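Local structure of putative GH105 family protein (3QWT) at residues M166-A179 with Y190-N204. The protein is of unknown function but, as a putative GH105 family member with an alpha/alpha toroid fold, probably hydrolyses unsaturated glucuronyl or galacturonyl ends of oligosaccharides. Numbering follows the deposited sequence.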
HETATM    1  N   MSE A 166      26.417 -10.063 -31.467  1.00 36.75           N
HETATM    2  CA  MSE A 166      25.890  -8.929 -30.698  1.00 35.74           C
HETATM    3  C   MSE A 166      26.728  -7.682 -31.011  1.00 37.62           C
HETATM    4  O   MSE A 166      27.960  -7.744 -31.018  1.00 37.72           O
HETATM    5  CB  MSE A 166      25.924  -9.230 -29.197  1.00 35.83           C
HETATM    6  CG  MSE A 166      24.983 -10.351 -28.756  1.00 36.71           C
HETATM    7 SE   MSE A 166      24.978 -10.786 -26.830  0.75 46.79          SE
HETATM    8  CE  MSE A 166      24.219  -9.130 -26.073  1.00 21.35           C
ATOM      9  N   TRP A 167      26.074  -6.557 -31.287  1.00 34.87           N
ATOM     10  CA  TRP A 167      26.809  -5.324 -31.603  1.00 36.39           C
ATOM     11  C   TRP A 167      26.467  -4.196 -30.641  1.00 35.12           C
ATOM     12  O   TRP A 167      25.360  -4.162 -30.091  1.00 28.58           O
ATOM     13  CB  TRP A 167      26.473  -4.825 -33.018  1.00 35.46           C
ATOM     14  CG  TRP A 167      26.770  -5.764 -34.140  1.00 36.24           C
ATOM     15  CD1 TRP A 167      27.016  -7.096 -34.056  1.00 37.67           C
ATOM     16  CD2 TRP A 167      26.843  -5.427 -35.530  1.00 33.53           C
ATOM     17  NE1 TRP A 167      27.234  -7.615 -35.309  1.00 41.32           N
ATOM     18  CE2 TRP A 167      27.128  -6.613 -36.232  1.00 35.81           C
ATOM     19  CE3 TRP A 167      26.694  -4.238 -36.246  1.00 36.26           C
ATOM     20  CZ2 TRP A 167      27.279  -6.646 -37.625  1.00 41.17           C
ATOM     21  CZ3 TRP A 167      26.833  -4.271 -37.631  1.00 41.67           C
ATOM     22  CH2 TRP A 167      27.131  -5.469 -38.303  1.00 39.72           C
ATOM     23  N   ASP A 168      27.391  -3.246 -30.484  1.00 25.15           N
ATOM     24  CA  ASP A 168      27.077  -1.990 -29.795  1.00 27.64           C
ATOM     25  C   ASP A 168      25.727  -1.398 -30.253  1.00 26.27           C
ATOM     26  O   ASP A 168      24.896  -1.026 -29.440  1.00 33.98           O
ATOM     27  CB  ASP A 168      28.146  -0.939 -30.083  1.00 22.41           C
ATOM     28  CG  ASP A 168      29.568  -1.420 -29.756  1.00 34.70           C
ATOM     29  OD1 ASP A 168      29.742  -2.471 -29.110  1.00 35.50           O
ATOM     30  OD2 ASP A 168      30.521  -0.729 -30.146  1.00 40.61           O
ATOM     31  N   ASP A 169      25.568  -1.289 -31.569  1.00 25.81           N
ATOM     32  CA  ASP A 169      24.499  -0.541 -32.203  1.00 27.22           C
ATOM     33  C   ASP A 169      23.115  -1.025 -31.720  1.00 32.84           C
ATOM     34  O   ASP A 169      22.147  -0.266 -31.674  1.00 40.33           O
ATOM     35  CB  ASP A 169      24.615  -0.655 -33.741  1.00 34.67           C
ATOM     36  CG  ASP A 169      26.034  -0.289 -34.275  1.00 45.39           C
ATOM     37  OD1 ASP A 169      26.181   0.713 -35.018  1.00 40.44           O
ATOM     38  OD2 ASP A 169      27.008  -1.007 -33.956  1.00 41.98           O
ATOM     39  N   THR A 170      23.027  -2.296 -31.363  1.00 25.96           N
ATOM     40  CA  THR A 170      21.773  -2.844 -30.889  1.00 32.30           C
ATOM     41  C   THR A 170      21.257  -2.009 -29.734  1.00 31.12           C
ATOM     42  O   THR A 170      20.063  -1.841 -29.603  1.00 24.43           O
ATOM     43  CB  THR A 170      21.933  -4.297 -30.455  1.00 31.40           C
ATOM     44  OG1 THR A 170      22.396  -5.062 -31.571  1.00 34.69           O
ATOM     45  CG2 THR A 170      20.618  -4.873 -29.962  1.00 27.89           C
ATOM     46  N   LEU A 171      22.148  -1.455 -28.910  1.00 27.73           N
ATOM     47  CA  LEU A 171      21.645  -0.756 -27.724  1.00 33.86           C
ATOM     48  C   LEU A 171      20.829   0.475 -28.098  1.00 31.84           C
ATOM     49  O   LEU A 171      19.875   0.822 -27.400  1.00 28.33           O
ATOM     50  CB  LEU A 171      22.754  -0.431 -26.708  1.00 32.44           C
ATOM     51  CG  LEU A 171      23.259  -1.666 -25.941  1.00 37.42           C
ATOM     52  CD1 LEU A 171      24.634  -1.433 -25.341  1.00 41.08           C
ATOM     53  CD2 LEU A 171      22.270  -2.104 -24.856  1.00 33.99           C
HETATM   54  N   MSE A 172      21.192   1.110 -29.211  1.00 25.32           N
HETATM   55  CA  MSE A 172      20.515   2.319 -29.652  1.00 29.02           C
HETATM   56  C   MSE A 172      19.259   2.025 -30.485  1.00 40.33           C
HETATM   57  O   MSE A 172      18.215   2.666 -30.300  1.00 42.41           O
HETATM   58  CB  MSE A 172      21.479   3.207 -30.455  1.00 33.79           C
HETATM   59  CG  MSE A 172      20.857   4.466 -31.055  1.00 29.06           C
HETATM   60 SE   MSE A 172      20.455   5.830 -29.713  0.77 52.11          SE
HETATM   61  CE  MSE A 172      18.521   5.912 -29.965  1.00 42.37           C
HETATM   62  N   MSE A 173      19.369   1.063 -31.399  1.00 35.89           N
HETATM   63  CA  MSE A 173      18.326   0.817 -32.397  1.00 32.55           C
HETATM   64  C   MSE A 173      17.138  -0.037 -31.926  1.00 34.14           C
HETATM   65  O   MSE A 173      16.069   0.030 -32.528  1.00 32.44           O
HETATM   66  CB  MSE A 173      18.920   0.161 -33.634  1.00 31.02           C
HETATM   67  CG  MSE A 173      20.197   0.812 -34.138  1.00 31.39           C
HETATM   68 SE   MSE A 173      20.127   2.756 -34.190  0.67 42.83          SE
HETATM   69  CE  MSE A 173      22.063   3.038 -34.380  1.00 45.84           C
ATOM     70  N   THR A 174      17.323  -0.855 -30.890  1.00 27.55           N
ATOM     71  CA  THR A 174      16.233  -1.714 -30.406  1.00 25.07           C
ATOM     72  C   THR A 174      16.051  -1.696 -28.893  1.00 30.53           C
ATOM     73  O   THR A 174      14.933  -1.611 -28.399  1.00 34.63           O
ATOM     74  CB  THR A 174      16.387  -3.184 -30.894  1.00 29.56           C
ATOM     75  OG1 THR A 174      16.125  -3.237 -32.295  1.00 30.80           O
ATOM     76  CG2 THR A 174      15.398  -4.109 -30.208  1.00 27.95           C
ATOM     77  N   VAL A 175      17.135  -1.794 -28.144  1.00 33.16           N
ATOM     78  CA  VAL A 175      16.967  -1.816 -26.711  1.00 29.75           C
ATOM     79  C   VAL A 175      16.300  -0.550 -26.178  1.00 32.18           C
ATOM     80  O   VAL A 175      15.314  -0.623 -25.463  1.00 33.12           O
ATOM     81  CB  VAL A 175      18.271  -2.023 -25.950  1.00 24.59           C
ATOM     82  CG1 VAL A 175      17.938  -2.203 -24.470  1.00 20.80           C
ATOM     83  CG2 VAL A 175      19.000  -3.228 -26.487  1.00 27.36           C
ATOM     84  N   LEU A 176      16.847   0.611 -26.501  1.00 33.14           N
ATOM     85  CA  LEU A 176      16.296   1.831 -25.938  1.00 31.02           C
ATOM     86  C   LEU A 176      14.831   2.014 -26.350  1.00 31.01           C
ATOM     87  O   LEU A 176      14.001   2.357 -25.519  1.00 36.90           O
ATOM     88  CB  LEU A 176      17.146   3.047 -26.312  1.00 25.92           C
ATOM     89  CG  LEU A 176      16.590   4.379 -25.810  1.00 25.82           C
ATOM     90  CD1 LEU A 176      16.422   4.367 -24.299  1.00 28.66           C
ATOM     91  CD2 LEU A 176      17.502   5.495 -26.217  1.00 33.88           C
ATOM     92  N   PRO A 177      14.510   1.787 -27.638  1.00 31.91           N
ATOM     93  CA  PRO A 177      13.094   1.873 -28.030  1.00 31.16           C
ATOM     94  C   PRO A 177      12.219   0.920 -27.230  1.00 29.77           C
ATOM     95  O   PRO A 177      11.108   1.279 -26.842  1.00 30.84           O
ATOM     96  CB  PRO A 177      13.110   1.463 -29.507  1.00 30.31           C
ATOM     97  CG  PRO A 177      14.475   1.865 -29.984  1.00 33.80           C
ATOM     98  CD  PRO A 177      15.408   1.706 -28.810  1.00 32.42           C
ATOM     99  N   LEU A 178      12.713  -0.286 -26.986  1.00 31.21           N
ATOM    100  CA  LEU A 178      11.940  -1.270 -26.229  1.00 30.61           C
ATOM    101  C   LEU A 178      11.680  -0.813 -24.791  1.00 28.52           C
ATOM    102  O   LEU A 178      10.563  -0.885 -24.301  1.00 24.14           O
ATOM    103  CB  LEU A 178      12.637  -2.626 -26.228  1.00 22.40           C
ATOM    104  CG  LEU A 178      11.957  -3.659 -25.340  1.00 23.30           C
ATOM    105  CD1 LEU A 178      10.525  -3.987 -25.832  1.00 17.47           C
ATOM    106  CD2 LEU A 178      12.818  -4.899 -25.289  1.00 26.80           C
ATOM    107  N   ALA A 179      12.725  -0.340 -24.129  1.00 28.35           N
ATOM    108  CA  ALA A 179      12.607   0.304 -22.827  1.00 23.78           C
ATOM    109  C   ALA A 179      11.562   1.426 -22.830  1.00 18.84           C
ATOM    110  O   ALA A 179      10.709   1.501 -21.947  1.00 26.14           O
ATOM    111  CB  ALA A 179      13.956   0.870 -22.417  1.00 21.68           C
ATOM    112  N   TYR A 190       9.011  -5.487 -20.703  1.00 29.03           N
ATOM    113  CA  TYR A 190       9.836  -4.908 -21.767  1.00 26.31           C
ATOM    114  C   TYR A 190      11.072  -4.264 -21.153  1.00 31.51           C
ATOM    115  O   TYR A 190      12.178  -4.365 -21.681  1.00 31.98           O
ATOM    116  CB  TYR A 190       9.086  -3.830 -22.552  1.00 21.15           C
ATOM    117  CG  TYR A 190       7.899  -4.307 -23.348  1.00 26.24           C
ATOM    118  CD1 TYR A 190       7.564  -5.660 -23.429  1.00 25.95           C
ATOM    119  CD2 TYR A 190       7.108  -3.387 -24.039  1.00 28.07           C
ATOM    120  CE1 TYR A 190       6.447  -6.086 -24.169  1.00 26.89           C
ATOM    121  CE2 TYR A 190       5.999  -3.792 -24.764  1.00 25.79           C
ATOM    122  CZ  TYR A 190       5.678  -5.136 -24.837  1.00 26.39           C
ATOM    123  OH  TYR A 190       4.583  -5.499 -25.583  1.00 26.83           O
ATOM    124  N   VAL A 191      10.864  -3.584 -20.037  1.00 27.66           N
ATOM    125  CA  VAL A 191      11.943  -2.880 -19.376  1.00 32.26           C
ATOM    126  C   VAL A 191      12.916  -3.865 -18.741  1.00 28.19           C
ATOM    127  O   VAL A 191      14.122  -3.628 -18.737  1.00 28.03           O
ATOM    128  CB  VAL A 191      11.398  -1.941 -18.301  1.00 24.68           C
ATOM    129  CG1 VAL A 191      12.544  -1.294 -17.543  1.00 19.34           C
ATOM    130  CG2 VAL A 191      10.491  -0.889 -18.939  1.00 26.80           C
ATOM    131  N   GLU A 192      12.389  -4.967 -18.208  1.00 28.82           N
ATOM    132  CA  GLU A 192      13.242  -5.993 -17.603  1.00 27.02           C
ATOM    133  C   GLU A 192      14.124  -6.598 -18.700  1.00 30.11           C
ATOM    134  O   GLU A 192      15.338  -6.760 -18.533  1.00 23.99           O
ATOM    135  CB  GLU A 192      12.425  -7.093 -16.889  1.00 27.97           C
ATOM    136  CG  GLU A 192      11.931  -6.723 -15.493  1.00 32.55           C
ATOM    137  CD  GLU A 192      12.975  -5.955 -14.657  1.00 47.90           C
ATOM    138  OE1 GLU A 192      12.855  -4.713 -14.589  1.00 66.35           O
ATOM    139  OE2 GLU A 192      13.904  -6.567 -14.064  1.00 38.42           O
ATOM    140  N   GLU A 193      13.506  -6.892 -19.837  1.00 28.29           N
ATOM    141  CA  GLU A 193      14.234  -7.435 -20.970  1.00 28.23           C
ATOM    142  C   GLU A 193      15.331  -6.464 -21.377  1.00 28.98           C
ATOM    143  O   GLU A 193      16.469  -6.858 -21.644  1.00 24.87           O
ATOM    144  CB  GLU A 193      13.277  -7.672 -22.142  1.00 26.59           C
ATOM    145  CG  GLU A 193      13.977  -8.095 -23.423  1.00 32.64           C
ATOM    146  CD  GLU A 193      14.685  -9.453 -23.313  1.00 32.77           C
ATOM    147  OE1 GLU A 193      15.559  -9.742 -24.157  1.00 29.96           O
ATOM    148  OE2 GLU A 193      14.355 -10.240 -22.401  1.00 35.06           O
ATOM    149  N   ALA A 194      14.976  -5.188 -21.423  1.00 23.05           N
ATOM    150  CA  ALA A 194      15.910  -4.149 -21.850  1.00 32.15           C
ATOM    151  C   ALA A 194      17.156  -4.059 -20.934  1.00 24.29           C
ATOM    152  O   ALA A 194      18.285  -3.972 -21.400  1.00 26.73           O
ATOM    153  CB  ALA A 194      15.187  -2.804 -21.945  1.00 28.29           C
ATOM    154  N   THR A 195      16.926  -4.097 -19.632  1.00 29.38           N
ATOM    155  CA  THR A 195      17.996  -4.085 -18.641  1.00 30.29           C
ATOM    156  C   THR A 195      18.880  -5.296 -18.773  1.00 30.63           C
ATOM    157  O   THR A 195      20.113  -5.186 -18.728  1.00 29.22           O
ATOM    158  CB  THR A 195      17.407  -4.081 -17.240  1.00 29.70           C
ATOM    159  OG1 THR A 195      16.541  -2.953 -17.138  1.00 30.21           O
ATOM    160  CG2 THR A 195      18.520  -3.989 -16.166  1.00 15.43           C
ATOM    161  N   TYR A 196      18.255  -6.462 -18.930  1.00 25.74           N
ATOM    162  CA  TYR A 196      19.036  -7.665 -19.142  1.00 27.99           C
ATOM    163  C   TYR A 196      19.913  -7.524 -20.388  1.00 30.71           C
ATOM    164  O   TYR A 196      21.101  -7.849 -20.360  1.00 22.90           O
ATOM    165  CB  TYR A 196      18.162  -8.904 -19.219  1.00 22.11           C
ATOM    166  CG  TYR A 196      18.932 -10.153 -19.539  1.00 26.46           C
ATOM    167  CD1 TYR A 196      19.655 -10.819 -18.548  1.00 25.72           C
ATOM    168  CD2 TYR A 196      18.967 -10.661 -20.840  1.00 27.10           C
ATOM    169  CE1 TYR A 196      20.370 -11.964 -18.826  1.00 26.95           C
ATOM    170  CE2 TYR A 196      19.683 -11.824 -21.139  1.00 30.10           C
ATOM    171  CZ  TYR A 196      20.387 -12.465 -20.117  1.00 33.27           C
ATOM    172  OH  TYR A 196      21.105 -13.601 -20.387  1.00 32.28           O
ATOM    173  N   GLN A 197      19.342  -7.013 -21.472  1.00 26.39           N
ATOM    174  CA  GLN A 197      20.145  -6.854 -22.671  1.00 25.04           C
ATOM    175  C   GLN A 197      21.369  -5.950 -22.393  1.00 32.22           C
ATOM    176  O   GLN A 197      22.474  -6.235 -22.858  1.00 34.33           O
ATOM    177  CB  GLN A 197      19.305  -6.349 -23.841  1.00 23.69           C
ATOM    178  CG  GLN A 197      18.344  -7.403 -24.404  1.00 29.18           C
ATOM    179  CD  GLN A 197      19.077  -8.662 -24.868  1.00 41.71           C
ATOM    180  OE1 GLN A 197      20.212  -8.589 -25.364  1.00 36.60           O
ATOM    181  NE2 GLN A 197      18.441  -9.822 -24.692  1.00 36.65           N
ATOM    182  N   PHE A 198      21.177  -4.890 -21.609  1.00 22.26           N
ATOM    183  CA  PHE A 198      22.275  -3.992 -21.286  1.00 29.19           C
ATOM    184  C   PHE A 198      23.400  -4.777 -20.610  1.00 31.85           C
ATOM    185  O   PHE A 198      24.537  -4.750 -21.082  1.00 32.35           O
ATOM    186  CB  PHE A 198      21.801  -2.892 -20.356  1.00 32.93           C
ATOM    187  CG  PHE A 198      22.204  -1.530 -20.784  1.00 51.85           C
ATOM    188  CD1 PHE A 198      21.309  -0.713 -21.466  1.00 60.31           C
ATOM    189  CD2 PHE A 198      23.473  -1.050 -20.498  1.00 60.00           C
ATOM    190  CE1 PHE A 198      21.672   0.558 -21.857  1.00 65.67           C
ATOM    191  CE2 PHE A 198      23.846   0.216 -20.888  1.00 65.23           C
ATOM    192  CZ  PHE A 198      22.944   1.024 -21.573  1.00 68.87           C
ATOM    193  N   LEU A 199      23.055  -5.486 -19.524  1.00 20.18           N
ATOM    194  CA  LEU A 199      24.037  -6.244 -18.758  1.00 29.23           C
ATOM    195  C   LEU A 199      24.788  -7.252 -19.631  1.00 35.03           C
ATOM    196  O   LEU A 199      26.000  -7.390 -19.522  1.00 32.41           O
ATOM    197  CB  LEU A 199      23.370  -6.936 -17.563  1.00 21.34           C
ATOM    198  CG  LEU A 199      22.713  -5.993 -16.547  1.00 17.81           C
ATOM    199  CD1 LEU A 199      21.909  -6.803 -15.555  1.00 19.62           C
ATOM    200  CD2 LEU A 199      23.738  -5.116 -15.806  1.00 18.47           C
ATOM    201  N   LEU A 200      24.071  -7.941 -20.514  1.00 35.29           N
ATOM    202  CA  LEU A 200      24.710  -8.949 -21.354  1.00 31.12           C
ATOM    203  C   LEU A 200      25.615  -8.275 -22.367  1.00 26.68           C
ATOM    204  O   LEU A 200      26.710  -8.778 -22.653  1.00 29.66           O
ATOM    205  CB  LEU A 200      23.686  -9.835 -22.080  1.00 29.62           C
ATOM    206  CG  LEU A 200      24.319 -11.087 -22.696  1.00 30.75           C
ATOM    207  CD1 LEU A 200      24.944 -11.945 -21.601  1.00 29.13           C
ATOM    208  CD2 LEU A 200      23.310 -11.907 -23.486  1.00 29.29           C
ATOM    209  N   HIS A 201      25.155  -7.151 -22.925  1.00 21.03           N
ATOM    210  CA  HIS A 201      25.967  -6.419 -23.882  1.00 29.20           C
ATOM    211  C   HIS A 201      27.270  -5.961 -23.206  1.00 36.73           C
ATOM    212  O   HIS A 201      28.350  -6.176 -23.751  1.00 32.94           O
ATOM    213  CB  HIS A 201      25.218  -5.249 -24.513  1.00 25.65           C
ATOM    214  CG  HIS A 201      24.341  -5.648 -25.664  1.00 33.45           C
ATOM    215  ND1 HIS A 201      23.155  -6.330 -25.493  1.00 34.71           N
ATOM    216  CD2 HIS A 201      24.502  -5.498 -27.000  1.00 39.67           C
ATOM    217  CE1 HIS A 201      22.615  -6.567 -26.677  1.00 40.57           C
ATOM    218  NE2 HIS A 201      23.415  -6.083 -27.609  1.00 36.10           N
ATOM    219  N   VAL A 202      27.154  -5.357 -22.021  1.00 27.94           N
ATOM    220  CA  VAL A 202      28.319  -4.955 -21.253  1.00 30.39           C
ATOM    221  C   VAL A 202      29.262  -6.141 -21.093  1.00 34.28           C
ATOM    222  O   VAL A 202      30.432  -6.046 -21.445  1.00 28.56           O
ATOM    223  CB  VAL A 202      27.945  -4.369 -19.871  1.00 25.01           C
ATOM    224  CG1 VAL A 202      29.193  -4.201 -18.981  1.00 23.74           C
ATOM    225  CG2 VAL A 202      27.259  -3.035 -20.042  1.00 30.56           C
ATOM    226  N   GLN A 203      28.746  -7.260 -20.589  1.00 34.00           N
ATOM    227  CA  GLN A 203      29.551  -8.473 -20.431  1.00 33.06           C
ATOM    228  C   GLN A 203      30.401  -8.797 -21.672  1.00 38.25           C
ATOM    229  O   GLN A 203      31.569  -9.155 -21.558  1.00 38.75           O
ATOM    230  CB  GLN A 203      28.649  -9.664 -20.101  1.00 31.05           C
ATOM    231  CG  GLN A 203      29.380 -11.003 -19.966  1.00 32.92           C
ATOM    232  CD  GLN A 203      28.464 -12.101 -19.414  1.00 37.13           C
ATOM    233  OE1 GLN A 203      27.834 -11.933 -18.359  1.00 37.38           O
ATOM    234  NE2 GLN A 203      28.378 -13.224 -20.132  1.00 30.31           N
ATOM    235  N   ASN A 204      29.812  -8.653 -22.854  1.00 35.78           N
ATOM    236  CA  ASN A 204      30.417  -9.155 -24.081  1.00 37.44           C
ATOM    237  C   ASN A 204      31.197  -8.120 -24.884  1.00 34.69           C
ATOM    238  O   ASN A 204      32.062  -8.480 -25.684  1.00 34.86           O
ATOM    239  CB  ASN A 204      29.354  -9.798 -24.993  1.00 40.39           C
ATOM    240  CG  ASN A 204      28.876 -11.152 -24.485  1.00 45.72           C
ATOM    241  OD1 ASN A 204      29.571 -11.839 -23.730  1.00 39.28           O
ATOM    242  ND2 ASN A 204      27.679 -11.548 -24.915  1.00 49.73           N
TER
HETATM  243  O   HOH W   1      23.187  -7.026 -30.236  1.00 28.67           O
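A water ties His201 to the chain across from it: His201 NE2 lies 2.8 Å from the water, which accepts from Trp167 N and has Thr170 OG1 beside it, doubtfully close; that hydroxyl bonds to His155. At the other end of the imidazole, His201 ND1 donates to Gln197 O over 2.7 Å. That oxygen lies close to the ring plane, yet the donor stands 46° out of the carbonyl plane, and the same oxygen also accepts from His201 N. With both nitrogens engaged, the rotation of the ring is fixed, and apolar groups cover its two faces: the selenomethionine Met166 brings CE over one, and Leu171 brings CG and CD2 over the other. Trp167 O approaches the ring edge in plane, 3.5 Å from His201 CD2. The extended chi2 of Met166 carries SE to Leu200 CD2 at 3.9 Å, and the bend at chi3 (66°) turns CE over the imidazole.

Away from the histidine, the contact is a helical hairpin of the alpha/alpha toroid. Helix segments 170-179 and 190-204 run roughly antiparallel (144° between their axes) and approach to 8.5 Å, closely enough for Ala194 CB to touch both Val175 CG1 and Ala179 CB, the latter at 3.9 Å. Leu171 CD2 also lies over one face of the Phe198 ring in a CH-pi contact, 4.1 Å from the centroid; helices 231-248 and 255-272 pack against the same phenylalanine. Near the hairpin turn, Leu178 brings CD1 to Tyr190 CB at 3.6 Å and CD2 towards Glu193 CG. Glu193 OE1 accepts from Gln197 NE2, which also bonds to Gly151 O, and pairs with Arg147 of its own chain, while OE2 pairs with Arg258 of the second subunit.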